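Local coordinates for Alpha/beta hydrolase fold-3 domain-containing protein (Enterococcus faecalis, PDB 2QRU) that probably acts as a hydrolase of the alpha/beta-hydrolase superfamily, although its natural substrate is not established, at residues A[129-134]-A[248-253]; A[214-219]-A[242-247]; A[136-141]-A[222-227]; A[36-41]-A[64-69]. All coordinates share one frame; numbering follows the deposited sequence.

Interaction 1: residues A[129-134]-A[248-253]. With PO4 (phosphate ion), chain B.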
# COMPACT_ATOMS: atom_id res chain seq x y z
N ASN A 129 2.88 -1.80 7.80
CA ASN A 129 1.63 -2.25 7.19
C ASN A 129 0.42 -1.61 7.89
O ASN A 129 0.18 -1.89 9.07
CB ASN A 129 1.49 -3.76 7.39
CG ASN A 129 0.13 -4.24 6.99
OD1 ASN A 129 -0.29 -3.97 5.87
ND2 ASN A 129 -0.55 -4.95 7.88
N PHE A 130 -0.31 -0.78 7.15
CA PHE A 130 -1.64 -0.30 7.57
C PHE A 130 -2.68 -1.14 6.86
O PHE A 130 -2.94 -0.92 5.67
CB PHE A 130 -1.78 1.18 7.20
CG PHE A 130 -1.04 2.07 8.14
CD1 PHE A 130 -1.68 2.51 9.32
CD2 PHE A 130 0.23 2.49 7.86
CE1 PHE A 130 -1.00 3.34 10.24
CE2 PHE A 130 0.92 3.32 8.76
CZ PHE A 130 0.32 3.75 9.94
N TYR A 131 -3.21 -2.14 7.59
CA TYR A 131 -4.37 -2.95 7.17
C TYR A 131 -4.30 -3.48 5.71
O TYR A 131 -5.28 -3.46 4.95
CB TYR A 131 -5.70 -2.24 7.51
CG TYR A 131 -5.72 -0.75 7.25
CD1 TYR A 131 -5.99 -0.24 5.98
CD2 TYR A 131 -5.47 0.16 8.28
CE1 TYR A 131 -6.03 1.15 5.74
CE2 TYR A 131 -5.48 1.55 8.05
CZ TYR A 131 -5.75 2.03 6.79
OH TYR A 131 -5.82 3.43 6.61
N GLY A 132 -3.11 -3.97 5.37
CA GLY A 132 -2.92 -4.67 4.09
C GLY A 132 -3.27 -6.16 4.22
O GLY A 132 -3.97 -6.60 5.16
N TYR A 133 -2.73 -6.94 3.28
CA TYR A 133 -3.06 -8.36 3.16
C TYR A 133 -1.98 -9.08 2.38
O TYR A 133 -1.18 -8.43 1.69
CB TYR A 133 -4.43 -8.52 2.53
CG TYR A 133 -4.79 -7.56 1.42
CD1 TYR A 133 -5.40 -6.32 1.71
CD2 TYR A 133 -4.58 -7.90 0.07
CE1 TYR A 133 -5.76 -5.42 0.68
CE2 TYR A 133 -4.93 -7.00 -0.95
CZ TYR A 133 -5.54 -5.79 -0.64
OH TYR A 133 -5.92 -4.91 -1.64
N THR A 134 -1.97 -10.42 2.49
CA THR A 134 -0.86 -11.23 1.99
C THR A 134 -1.32 -12.09 0.81
O THR A 134 -0.51 -12.73 0.14
CB THR A 134 -0.34 -12.18 3.11
OG1 THR A 134 -1.46 -12.85 3.69
CG2 THR A 134 0.42 -11.39 4.19
N GLU A 248 -13.50 2.07 11.24
CA GLU A 248 -13.62 1.63 9.85
C GLU A 248 -12.24 1.27 9.29
O GLU A 248 -11.22 1.77 9.77
CB GLU A 248 -14.23 2.73 8.99
CG GLU A 248 -14.47 2.38 7.49
CD GLU A 248 -13.54 3.16 6.51
OE1 GLU A 248 -13.61 4.43 6.51
OE2 GLU A 248 -12.81 2.53 5.71
N HIS A 249 -12.25 0.39 8.29
CA HIS A 249 -11.06 -0.01 7.55
C HIS A 249 -9.97 1.06 7.42
O HIS A 249 -8.82 0.89 7.90
CB HIS A 249 -11.50 -0.50 6.15
CG HIS A 249 -10.37 -0.81 5.21
ND1 HIS A 249 -9.45 -1.80 5.47
CD2 HIS A 249 -10.03 -0.28 4.01
CE1 HIS A 249 -8.59 -1.87 4.46
NE2 HIS A 249 -8.92 -0.95 3.57
N ASP A 250 -10.30 2.17 6.74
CA ASP A 250 -9.24 3.07 6.28
C ASP A 250 -8.96 4.14 7.30
O ASP A 250 -9.16 5.34 7.03
CB ASP A 250 -9.61 3.70 4.92
CG ASP A 250 -8.43 4.40 4.25
OD1 ASP A 250 -7.24 4.10 4.53
OD2 ASP A 250 -8.69 5.28 3.41
N PHE A 251 -8.51 3.74 8.48
CA PHE A 251 -8.49 4.74 9.57
C PHE A 251 -7.41 5.83 9.45
O PHE A 251 -7.43 6.80 10.23
CB PHE A 251 -8.51 4.10 10.96
CG PHE A 251 -7.33 3.20 11.23
CD1 PHE A 251 -6.11 3.77 11.53
CD2 PHE A 251 -7.46 1.80 11.21
CE1 PHE A 251 -4.99 2.94 11.82
CE2 PHE A 251 -6.36 0.99 11.52
CZ PHE A 251 -5.14 1.57 11.82
N LEU A 252 -6.51 5.71 8.45
CA LEU A 252 -5.61 6.86 8.13
C LEU A 252 -6.38 8.11 7.64
O LEU A 252 -5.82 9.22 7.61
CB LEU A 252 -4.51 6.48 7.13
CG LEU A 252 -3.41 5.53 7.65
CD1 LEU A 252 -2.58 5.19 6.47
CD2 LEU A 252 -2.58 6.28 8.65
N LYS A 253 -7.65 7.95 7.29
CA LYS A 253 -8.52 9.11 6.97
C LYS A 253 -8.86 9.93 8.21
O LYS A 253 -9.28 11.11 8.10
CB LYS A 253 -9.80 8.65 6.31
CG LYS A 253 -9.62 8.09 4.92
CD LYS A 253 -10.96 7.88 4.27
CE LYS A 253 -11.80 6.86 5.04
NZ LYS A 253 -13.07 6.56 4.32
P PO4 B . -8.31 0.26 -0.01
O1 PO4 B . -8.81 -1.04 0.61
O2 PO4 B . -9.40 0.78 -0.94
O3 PO4 B . -8.12 1.34 1.05
O4 PO4 B . -7.00 -0.03 -0.72
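The loop carrying H249, which probably belongs to a Ser-His-Asp triad of the alpha/beta-hydrolase fold, rests on Y131, just past the end of strand 127-130. H249 O stands 3.2 Å above the Y131 ring plane, over its centre. The edge of the same phenol faces two more rings, in edge-to-face pairs with H249 and F251, planes at 63° in each. Y131 CD1 comes within 3.4 Å of H249 CE1, while across the ring Y131 CE2 sits over the centre of the F251 face. Two bonds fix the hydroxyl. Y131 OH donates to D250 OD1 at 2.6 Å, on the anti side and 24° out of the carboxylate plane, and accepts from L252 N at 3.0 Å. D250 OD1 also forms a salt bridge with R103. Beside this, L252 CD2 makes a CH-pi contact with a face of F130, 4.0 Å from the ring centroid. H249 ND1 is bonded to D221, and H249 NE2 to S104 OG and to phosphate O1, at 3.0 Å from the latter. Around the contact, F130, F251 and L252 pack on helix 258-272; F130 also touches C101 of strand 98-103, and Y131 and L252 touch R103.

Interaction 2: residues A[214-219]-A[242-247]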
# COMPACT_ATOMS: atom_id res chain seq x y z
N PHE A 214 5.99 -3.28 11.38
CA PHE A 214 4.97 -2.72 12.28
C PHE A 214 3.64 -2.82 11.57
O PHE A 214 3.46 -2.25 10.47
CB PHE A 214 5.26 -1.27 12.61
CG PHE A 214 4.26 -0.66 13.57
CD1 PHE A 214 3.01 -0.18 13.11
CD2 PHE A 214 4.58 -0.59 14.94
CE1 PHE A 214 2.11 0.40 14.02
CE2 PHE A 214 3.67 -0.04 15.87
CZ PHE A 214 2.44 0.47 15.42
N SER A 215 2.70 -3.56 12.16
CA SER A 215 1.46 -3.92 11.46
C SER A 215 0.27 -3.52 12.31
O SER A 215 0.27 -3.76 13.51
CB SER A 215 1.40 -5.44 11.25
OG SER A 215 0.22 -5.84 10.55
N THR A 216 -0.76 -2.93 11.70
CA THR A 216 -1.92 -2.45 12.44
C THR A 216 -3.19 -2.52 11.58
O THR A 216 -3.15 -2.34 10.37
CB THR A 216 -1.68 -0.99 12.93
OG1 THR A 216 -2.81 -0.52 13.67
CG2 THR A 216 -1.42 -0.03 11.73
N ALA A 217 -4.33 -2.76 12.24
CA ALA A 217 -5.63 -2.85 11.57
C ALA A 217 -6.69 -2.81 12.63
O ALA A 217 -6.42 -3.09 13.81
CB ALA A 217 -5.76 -4.14 10.78
N SER A 218 -7.89 -2.42 12.21
CA SER A 218 -9.03 -2.34 13.09
C SER A 218 -9.76 -3.67 13.18
O SER A 218 -10.04 -4.30 12.14
CB SER A 218 -10.00 -1.29 12.58
OG SER A 218 -11.18 -1.33 13.35
N SER A 219 -10.11 -4.07 14.40
CA SER A 219 -10.94 -5.27 14.64
C SER A 219 -12.26 -5.24 13.88
O SER A 219 -12.77 -6.29 13.47
CB SER A 219 -11.22 -5.46 16.13
OG SER A 219 -11.96 -4.37 16.70
N LYS A 242 -0.34 -4.09 16.29
CA LYS A 242 -1.12 -3.23 17.18
C LYS A 242 -2.52 -3.12 16.63
O LYS A 242 -2.73 -2.59 15.55
CB LYS A 242 -0.48 -1.83 17.32
CG LYS A 242 0.93 -1.80 17.93
CD LYS A 242 0.88 -2.36 19.31
CE LYS A 242 2.16 -2.08 20.07
NZ LYS A 242 1.88 -2.20 21.53
N ALA A 243 -3.50 -3.64 17.36
CA ALA A 243 -4.89 -3.50 16.94
C ALA A 243 -5.39 -2.10 17.27
O ALA A 243 -4.95 -1.48 18.25
CB ALA A 243 -5.76 -4.51 17.63
N VAL A 244 -6.33 -1.60 16.47
CA VAL A 244 -7.22 -0.56 16.96
C VAL A 244 -8.62 -1.16 16.94
O VAL A 244 -8.86 -2.16 16.24
CB VAL A 244 -7.13 0.76 16.15
CG1 VAL A 244 -5.69 1.29 16.13
CG2 VAL A 244 -7.63 0.57 14.75
N TYR A 245 -9.53 -0.57 17.71
CA TYR A 245 -10.82 -1.18 17.91
C TYR A 245 -11.92 -0.24 17.41
O TYR A 245 -11.79 0.98 17.47
CB TYR A 245 -10.98 -1.62 19.40
CG TYR A 245 -10.03 -2.77 19.75
CD1 TYR A 245 -10.32 -4.08 19.36
CD2 TYR A 245 -8.83 -2.54 20.40
CE1 TYR A 245 -9.44 -5.14 19.64
CE2 TYR A 245 -7.95 -3.60 20.69
CZ TYR A 245 -8.26 -4.89 20.30
OH TYR A 245 -7.39 -5.94 20.56
N TYR A 246 -12.97 -0.83 16.84
CA TYR A 246 -14.21 -0.09 16.58
C TYR A 246 -14.13 0.98 15.48
O TYR A 246 -15.05 1.78 15.34
CB TYR A 246 -14.79 0.45 17.92
CG TYR A 246 -15.22 -0.68 18.84
CD1 TYR A 246 -16.18 -1.61 18.41
CD2 TYR A 246 -14.65 -0.86 20.10
CE1 TYR A 246 -16.59 -2.68 19.22
CE2 TYR A 246 -15.04 -1.93 20.93
CZ TYR A 246 -16.02 -2.84 20.48
OH TYR A 246 -16.44 -3.89 21.26
N LEU A 247 -13.06 0.97 14.68
CA LEU A 247 -12.91 1.91 13.57
C LEU A 247 -13.12 1.25 12.22
O LEU A 247 -12.90 0.04 12.08
CB LEU A 247 -11.53 2.56 13.57
CG LEU A 247 -11.21 3.50 14.72
CD1 LEU A 247 -9.83 4.09 14.57
CD2 LEU A 247 -12.28 4.62 14.82
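S218 meets both V244 and L247 through a two-atom side chain. Its CB packs 3.7 Å from V244 CG2, on the face of the sheet that the two residues share, and S218 CB also lies 3.2 Å from L247 O. Beyond CB, OG lies anti to the backbone N (chi1 173°), which carries it to the loop after the neighbouring strand. There S218 OG donates a short 2.5 Å bond to L247 O, tilted 24° from the carbonyl plane; S220 N is a further partner of the same hydroxyl. The backbones run side by side, with the axes of strands 214-218 and 242-244 approaching to 4.8 Å at an angle of 19°. K242 N reaches S215 O, V244 N reaches A217 O, and S219 N closes on V244 O at 2.9 Å. V244 O also takes a CA-H...O contact from S218 CA at 3.2 Å. T216 lends its side chain to the backbone pairing, for T216 OG1 donates to K242 O at 2.8 Å. At the start of the contact K242 crosses F214 at about a right angle, its CG 3.7 Å from F214 CZ, before the rest of the lysine leads away. S219 OG touches Y245 CD1 at the far end. Helix 227-235 connects the two parallel strands, making the arrangement a beta-alpha-beta unit at the 240-244 edge of the alpha/beta-hydrolase sheet.

Interaction 3: residues A[136-141]-A[222-227]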
# COMPACT_ATOMS: atom_id res chain seq x y z
N LEU A 136 -5.20 -12.66 -1.94
CA LEU A 136 -6.43 -12.04 -2.43
C LEU A 136 -7.67 -12.90 -2.11
O LEU A 136 -8.78 -12.61 -2.61
CB LEU A 136 -6.28 -11.77 -3.94
CG LEU A 136 -5.11 -10.82 -4.27
CD1 LEU A 136 -4.92 -10.75 -5.79
CD2 LEU A 136 -5.32 -9.44 -3.68
N GLU A 137 -7.52 -13.93 -1.26
CA GLU A 137 -8.63 -14.89 -1.07
C GLU A 137 -9.87 -14.21 -0.52
O GLU A 137 -10.99 -14.57 -0.84
CB GLU A 137 -8.23 -16.03 -0.13
CG GLU A 137 -7.05 -16.81 -0.63
CD GLU A 137 -7.33 -17.42 -1.99
OE1 GLU A 137 -8.40 -18.05 -2.16
OE2 GLU A 137 -6.48 -17.24 -2.88
N PHE A 138 -9.66 -13.19 0.32
CA PHE A 138 -10.78 -12.56 1.02
C PHE A 138 -11.77 -11.87 0.05
O PHE A 138 -12.93 -11.64 0.41
CB PHE A 138 -10.26 -11.59 2.10
CG PHE A 138 -9.60 -10.36 1.52
CD1 PHE A 138 -8.27 -10.41 1.13
CD2 PHE A 138 -10.30 -9.17 1.38
CE1 PHE A 138 -7.67 -9.32 0.56
CE2 PHE A 138 -9.70 -8.05 0.84
CZ PHE A 138 -8.37 -8.13 0.42
N ILE A 139 -11.34 -11.56 -1.17
CA ILE A 139 -12.25 -10.88 -2.11
C ILE A 139 -13.28 -11.85 -2.72
O ILE A 139 -14.21 -11.42 -3.42
CB ILE A 139 -11.52 -10.06 -3.23
CG1 ILE A 139 -11.00 -10.95 -4.36
CG2 ILE A 139 -10.41 -9.19 -2.62
CD1 ILE A 139 -10.30 -10.17 -5.49
N LYS A 140 -13.12 -13.14 -2.42
CA LYS A 140 -14.09 -14.16 -2.85
C LYS A 140 -15.32 -14.13 -1.95
O LYS A 140 -16.40 -14.59 -2.35
CB LYS A 140 -13.45 -15.54 -2.79
CG LYS A 140 -12.39 -15.82 -3.85
CD LYS A 140 -11.72 -17.18 -3.59
CE LYS A 140 -10.75 -17.58 -4.71
NZ LYS A 140 -9.97 -18.80 -4.37
N GLU A 141 -15.13 -13.62 -0.73
CA GLU A 141 -16.18 -13.46 0.29
C GLU A 141 -17.06 -12.24 -0.04
O GLU A 141 -16.53 -11.19 -0.44
CB GLU A 141 -15.56 -13.28 1.71
CG GLU A 141 -14.63 -14.42 2.25
CD GLU A 141 -13.64 -13.99 3.40
OE1 GLU A 141 -13.92 -13.10 4.24
OE2 GLU A 141 -12.54 -14.59 3.48
N GLU A 222 -14.30 -4.14 7.90
CA GLU A 222 -15.24 -4.92 7.07
C GLU A 222 -14.74 -5.15 5.64
O GLU A 222 -15.36 -5.93 4.90
CB GLU A 222 -16.57 -4.18 6.97
CG GLU A 222 -17.14 -3.78 8.31
CD GLU A 222 -18.26 -4.68 8.74
OE1 GLU A 222 -18.13 -5.91 8.57
OE2 GLU A 222 -19.28 -4.15 9.24
N GLU A 223 -13.64 -4.49 5.27
CA GLU A 223 -13.10 -4.56 3.90
C GLU A 223 -11.94 -5.57 3.74
O GLU A 223 -11.81 -6.20 2.69
CB GLU A 223 -12.67 -3.15 3.46
CG GLU A 223 -13.76 -2.10 3.65
CD GLU A 223 -13.43 -0.75 3.04
OE1 GLU A 223 -12.68 -0.71 2.05
OE2 GLU A 223 -13.93 0.28 3.55
N VAL A 224 -11.11 -5.70 4.77
CA VAL A 224 -10.04 -6.70 4.82
C VAL A 224 -10.08 -7.34 6.22
O VAL A 224 -10.02 -6.61 7.22
CB VAL A 224 -8.64 -6.02 4.64
CG1 VAL A 224 -7.50 -7.05 4.76
CG2 VAL A 224 -8.57 -5.21 3.33
N PRO A 225 -10.21 -8.68 6.31
CA PRO A 225 -10.23 -9.32 7.63
C PRO A 225 -8.94 -8.99 8.37
O PRO A 225 -7.84 -9.16 7.82
CB PRO A 225 -10.36 -10.82 7.31
CG PRO A 225 -10.91 -10.86 5.90
CD PRO A 225 -10.39 -9.67 5.21
N PHE A 226 -9.05 -8.51 9.62
CA PHE A 226 -7.82 -8.07 10.30
C PHE A 226 -6.88 -9.20 10.72
O PHE A 226 -5.73 -8.95 11.10
CB PHE A 226 -8.09 -7.02 11.41
CG PHE A 226 -8.44 -7.58 12.77
CD1 PHE A 226 -9.38 -8.60 12.94
CD2 PHE A 226 -7.85 -7.02 13.90
CE1 PHE A 226 -9.71 -9.04 14.25
CE2 PHE A 226 -8.19 -7.42 15.21
CZ PHE A 226 -9.09 -8.45 15.37
N ARG A 227 -7.34 -10.45 10.52
CA ARG A 227 -6.40 -11.58 10.68
C ARG A 227 -5.17 -11.40 9.77
O ARG A 227 -4.07 -11.94 10.06
CB ARG A 227 -7.09 -12.92 10.39
CG ARG A 227 -7.62 -13.04 8.95
CD ARG A 227 -8.04 -14.50 8.61
NE ARG A 227 -8.53 -14.57 7.22
CZ ARG A 227 -7.75 -14.72 6.14
NH1 ARG A 227 -6.41 -14.85 6.25
NH2 ARG A 227 -8.31 -14.77 4.92
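F138 and V224 mark the nearest approach of the two backbones, 7.0 Å between their CA atoms, where the 3-10 segment 137-140 passes an irregular loop leading into helix 227-235. This is the loop directly after D221, the presumed acid of a Ser-His-Asp triad, beyond strand 213-218 of the alpha/beta-hydrolase fold; D221 OD1 receives the N-H groups of E223 and V224 and so shapes its course. No hydrogen bond joins the two segments, and the phenylalanine does most of the work. F138 CG sits between its backbone N and carbonyl carbon (chi1 70°), which puts CG over toward P225; the ring then meets P225 near its root and V224 at CE2 and CZ. Near the root, F138 CB packs 3.7 Å from P225 CD, with P225 CG close behind. Further out, F138 CE2 is 3.9 Å from V224 CG2, and CZ is only slightly farther from the same methyl. I139 CG2 covers one face of the ring, offset toward its rim, while Y133 and Y228 meet it as aromatic neighbours. At the exposed margin, E141 OE1 approaches P225 CG to 4.1 Å in one of two modelled conformers of the glutamate. E223 O, bonded to the R143 NH1 group, also touches the phenylalanine: it approaches F138 CE2 obliquely, at 3.4 Å.

Interaction 4: residues A[36-41]-A[64-69]. With PO4 (phosphate ion), chain B.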
# COMPACT_ATOMS: atom_id res chain seq x y z
N GLY A 36 -6.54 2.28 -2.12
CA GLY A 36 -7.52 2.39 -3.20
C GLY A 36 -7.81 1.09 -3.94
O GLY A 36 -8.30 1.13 -5.09
N GLY A 37 -7.52 -0.05 -3.32
CA GLY A 37 -7.91 -1.34 -3.91
C GLY A 37 -7.25 -1.74 -5.23
O GLY A 37 -7.73 -2.66 -5.90
N MSE A 38 -6.16 -1.07 -5.58
CA MSE A 38 -5.49 -1.21 -6.90
C MSE A 38 -6.38 -0.83 -8.06
O MSE A 38 -6.10 -1.21 -9.20
CB MSE A 38 -4.89 -2.62 -7.09
CG MSE A 38 -3.75 -2.85 -6.10
SE MSE A 38 -3.18 -4.75 -6.10
CE MSE A 38 -4.74 -5.51 -5.17
N ILE A 39 -7.46 -0.10 -7.76
CA ILE A 39 -8.36 0.43 -8.79
C ILE A 39 -8.45 1.97 -8.79
O ILE A 39 -8.63 2.60 -9.85
CB ILE A 39 -9.81 -0.13 -8.66
CG1 ILE A 39 -9.85 -1.67 -8.59
CG2 ILE A 39 -10.73 0.47 -9.75
CD1 ILE A 39 -9.86 -2.35 -9.84
N TYR A 40 -8.37 2.59 -7.60
CA TYR A 40 -8.40 4.05 -7.53
C TYR A 40 -7.30 4.60 -6.61
O TYR A 40 -6.52 3.85 -6.05
CB TYR A 40 -9.80 4.56 -7.12
CG TYR A 40 -10.15 4.47 -5.64
CD1 TYR A 40 -10.57 3.27 -5.05
CD2 TYR A 40 -10.09 5.62 -4.83
CE1 TYR A 40 -10.89 3.21 -3.68
CE2 TYR A 40 -10.40 5.57 -3.47
CZ TYR A 40 -10.82 4.38 -2.90
OH TYR A 40 -11.13 4.37 -1.55
N GLY A 41 -7.23 5.93 -6.52
CA GLY A 41 -6.42 6.56 -5.48
C GLY A 41 -5.11 7.14 -5.98
O GLY A 41 -4.83 7.13 -7.19
N LEU A 64 4.90 6.88 -4.01
CA LEU A 64 5.15 6.38 -5.37
C LEU A 64 3.88 6.00 -6.15
O LEU A 64 2.94 5.41 -5.59
CB LEU A 64 6.10 5.14 -5.27
CG LEU A 64 6.73 4.56 -6.53
CD1 LEU A 64 7.57 5.62 -7.27
CD2 LEU A 64 7.58 3.29 -6.22
N ASP A 65 3.86 6.31 -7.45
CA ASP A 65 2.75 5.86 -8.31
C ASP A 65 2.84 4.36 -8.56
O ASP A 65 3.93 3.80 -8.68
CB ASP A 65 2.86 6.49 -9.71
CG ASP A 65 2.48 7.97 -9.76
OD1 ASP A 65 1.91 8.55 -8.82
OD2 ASP A 65 2.78 8.56 -10.82
N TYR A 66 1.67 3.73 -8.73
CA TYR A 66 1.62 2.41 -9.34
C TYR A 66 0.42 2.30 -10.29
O TYR A 66 -0.56 3.07 -10.19
CB TYR A 66 1.67 1.34 -8.25
CG TYR A 66 0.55 1.41 -7.22
CD1 TYR A 66 -0.74 0.92 -7.51
CD2 TYR A 66 0.79 1.96 -5.93
CE1 TYR A 66 -1.76 0.94 -6.57
CE2 TYR A 66 -0.23 1.97 -4.97
CZ TYR A 66 -1.49 1.46 -5.28
OH TYR A 66 -2.49 1.44 -4.32
N LEU A 67 0.50 1.38 -11.24
CA LEU A 67 -0.57 1.22 -12.22
C LEU A 67 -1.86 0.70 -11.57
O LEU A 67 -1.80 -0.03 -10.54
CB LEU A 67 -0.11 0.29 -13.36
CG LEU A 67 0.99 0.90 -14.24
CD1 LEU A 67 1.50 -0.16 -15.19
CD2 LEU A 67 0.49 2.14 -15.03
N LEU A 68 -3.00 1.04 -12.17
CA LEU A 68 -4.30 0.70 -11.60
C LEU A 68 -5.10 -0.19 -12.53
O LEU A 68 -5.04 -0.04 -13.76
CB LEU A 68 -5.12 1.95 -11.27
CG LEU A 68 -4.47 2.97 -10.32
CD1 LEU A 68 -5.34 4.20 -10.22
CD2 LEU A 68 -4.20 2.33 -8.94
N ALA A 69 -5.81 -1.12 -11.90
CA ALA A 69 -6.75 -2.02 -12.56
C ALA A 69 -8.10 -1.31 -12.77
O ALA A 69 -8.38 -0.30 -12.09
CB ALA A 69 -6.91 -3.31 -11.72
P PO4 B . -8.31 0.26 -0.01
O1 PO4 B . -8.81 -1.04 0.61
O2 PO4 B . -9.40 0.78 -0.94
O3 PO4 B . -8.12 1.34 1.05
O4 PO4 B . -7.00 -0.03 -0.72
O HOH W 1 -5.07 1.55 -5.34
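L68 straddles the turn of M38 and I39, its two methyls meeting different parts of the backbone. L68 CD1 lies 3.7 Å from I39 O, while L68 CD2 turns to M38 C and Y40 O. The next residue supplies the hydrogen bond between the segments: A69 N donates to M38 O at 2.7 Å, in the carbonyl plane and nearly straight at 160°. I39 leads its CB away from the other segment, yet CG1 lies beside the backbone N (chi1 -52°) and the chain then bends so that I39 CD1 comes back to 3.6 Å from A69 CB. I39 CA adds a CA-H...O contact to A69 O, whose further partner is R172. On the other flank, M38, present as selenomethionine, sets its CG obliquely to the Y66 ring, 4.3 Å from Y66 CE1, and its side chain also touches A105, Y108 and L109 of helix 105-119. Y66 stacks on H34 and its OH is bonded to H34 O. A water donates to both Y66 OH and Y40 O, each at 2.8 Å, and so bridges the two segments. Y40 points away, a face of its ring lying over G36 CA. The turn itself is tied by G36 O, which accepts from both I39 N and Y40 N. G36 N and G37 N both donate to phosphate O4, 2.7 Å from G37 N. Such paired glycine N-H groups, in an HGGG sequence, are consistent with the oxyanion hole of hormone-sensitive-lipase-like hydrolases.

The bound phosphate joins interactions 1 and 4, whose centres are about 15 Å apart: H249 NE2 bonds to its O1, G36 N and G37 N share O4, and A105 N also bonds to the phosphate, marking the probable active site. Interaction 2 adjoins interaction 1 in the sheet, Y131 N lying 2.8 Å from T216 O and F251 CE2 3.5 Å from V244 CG2. Interaction 3 borders the same site, with V224 CG2 3.5 Å from H249 CE1 and F138 packed on Y133. F226 of the 222-227 loop packs on A217 and S219 of interaction 2. Interactions 2 and 4 stay apart, about 14 Å between nearest atoms, on opposite sides of the chain's centre.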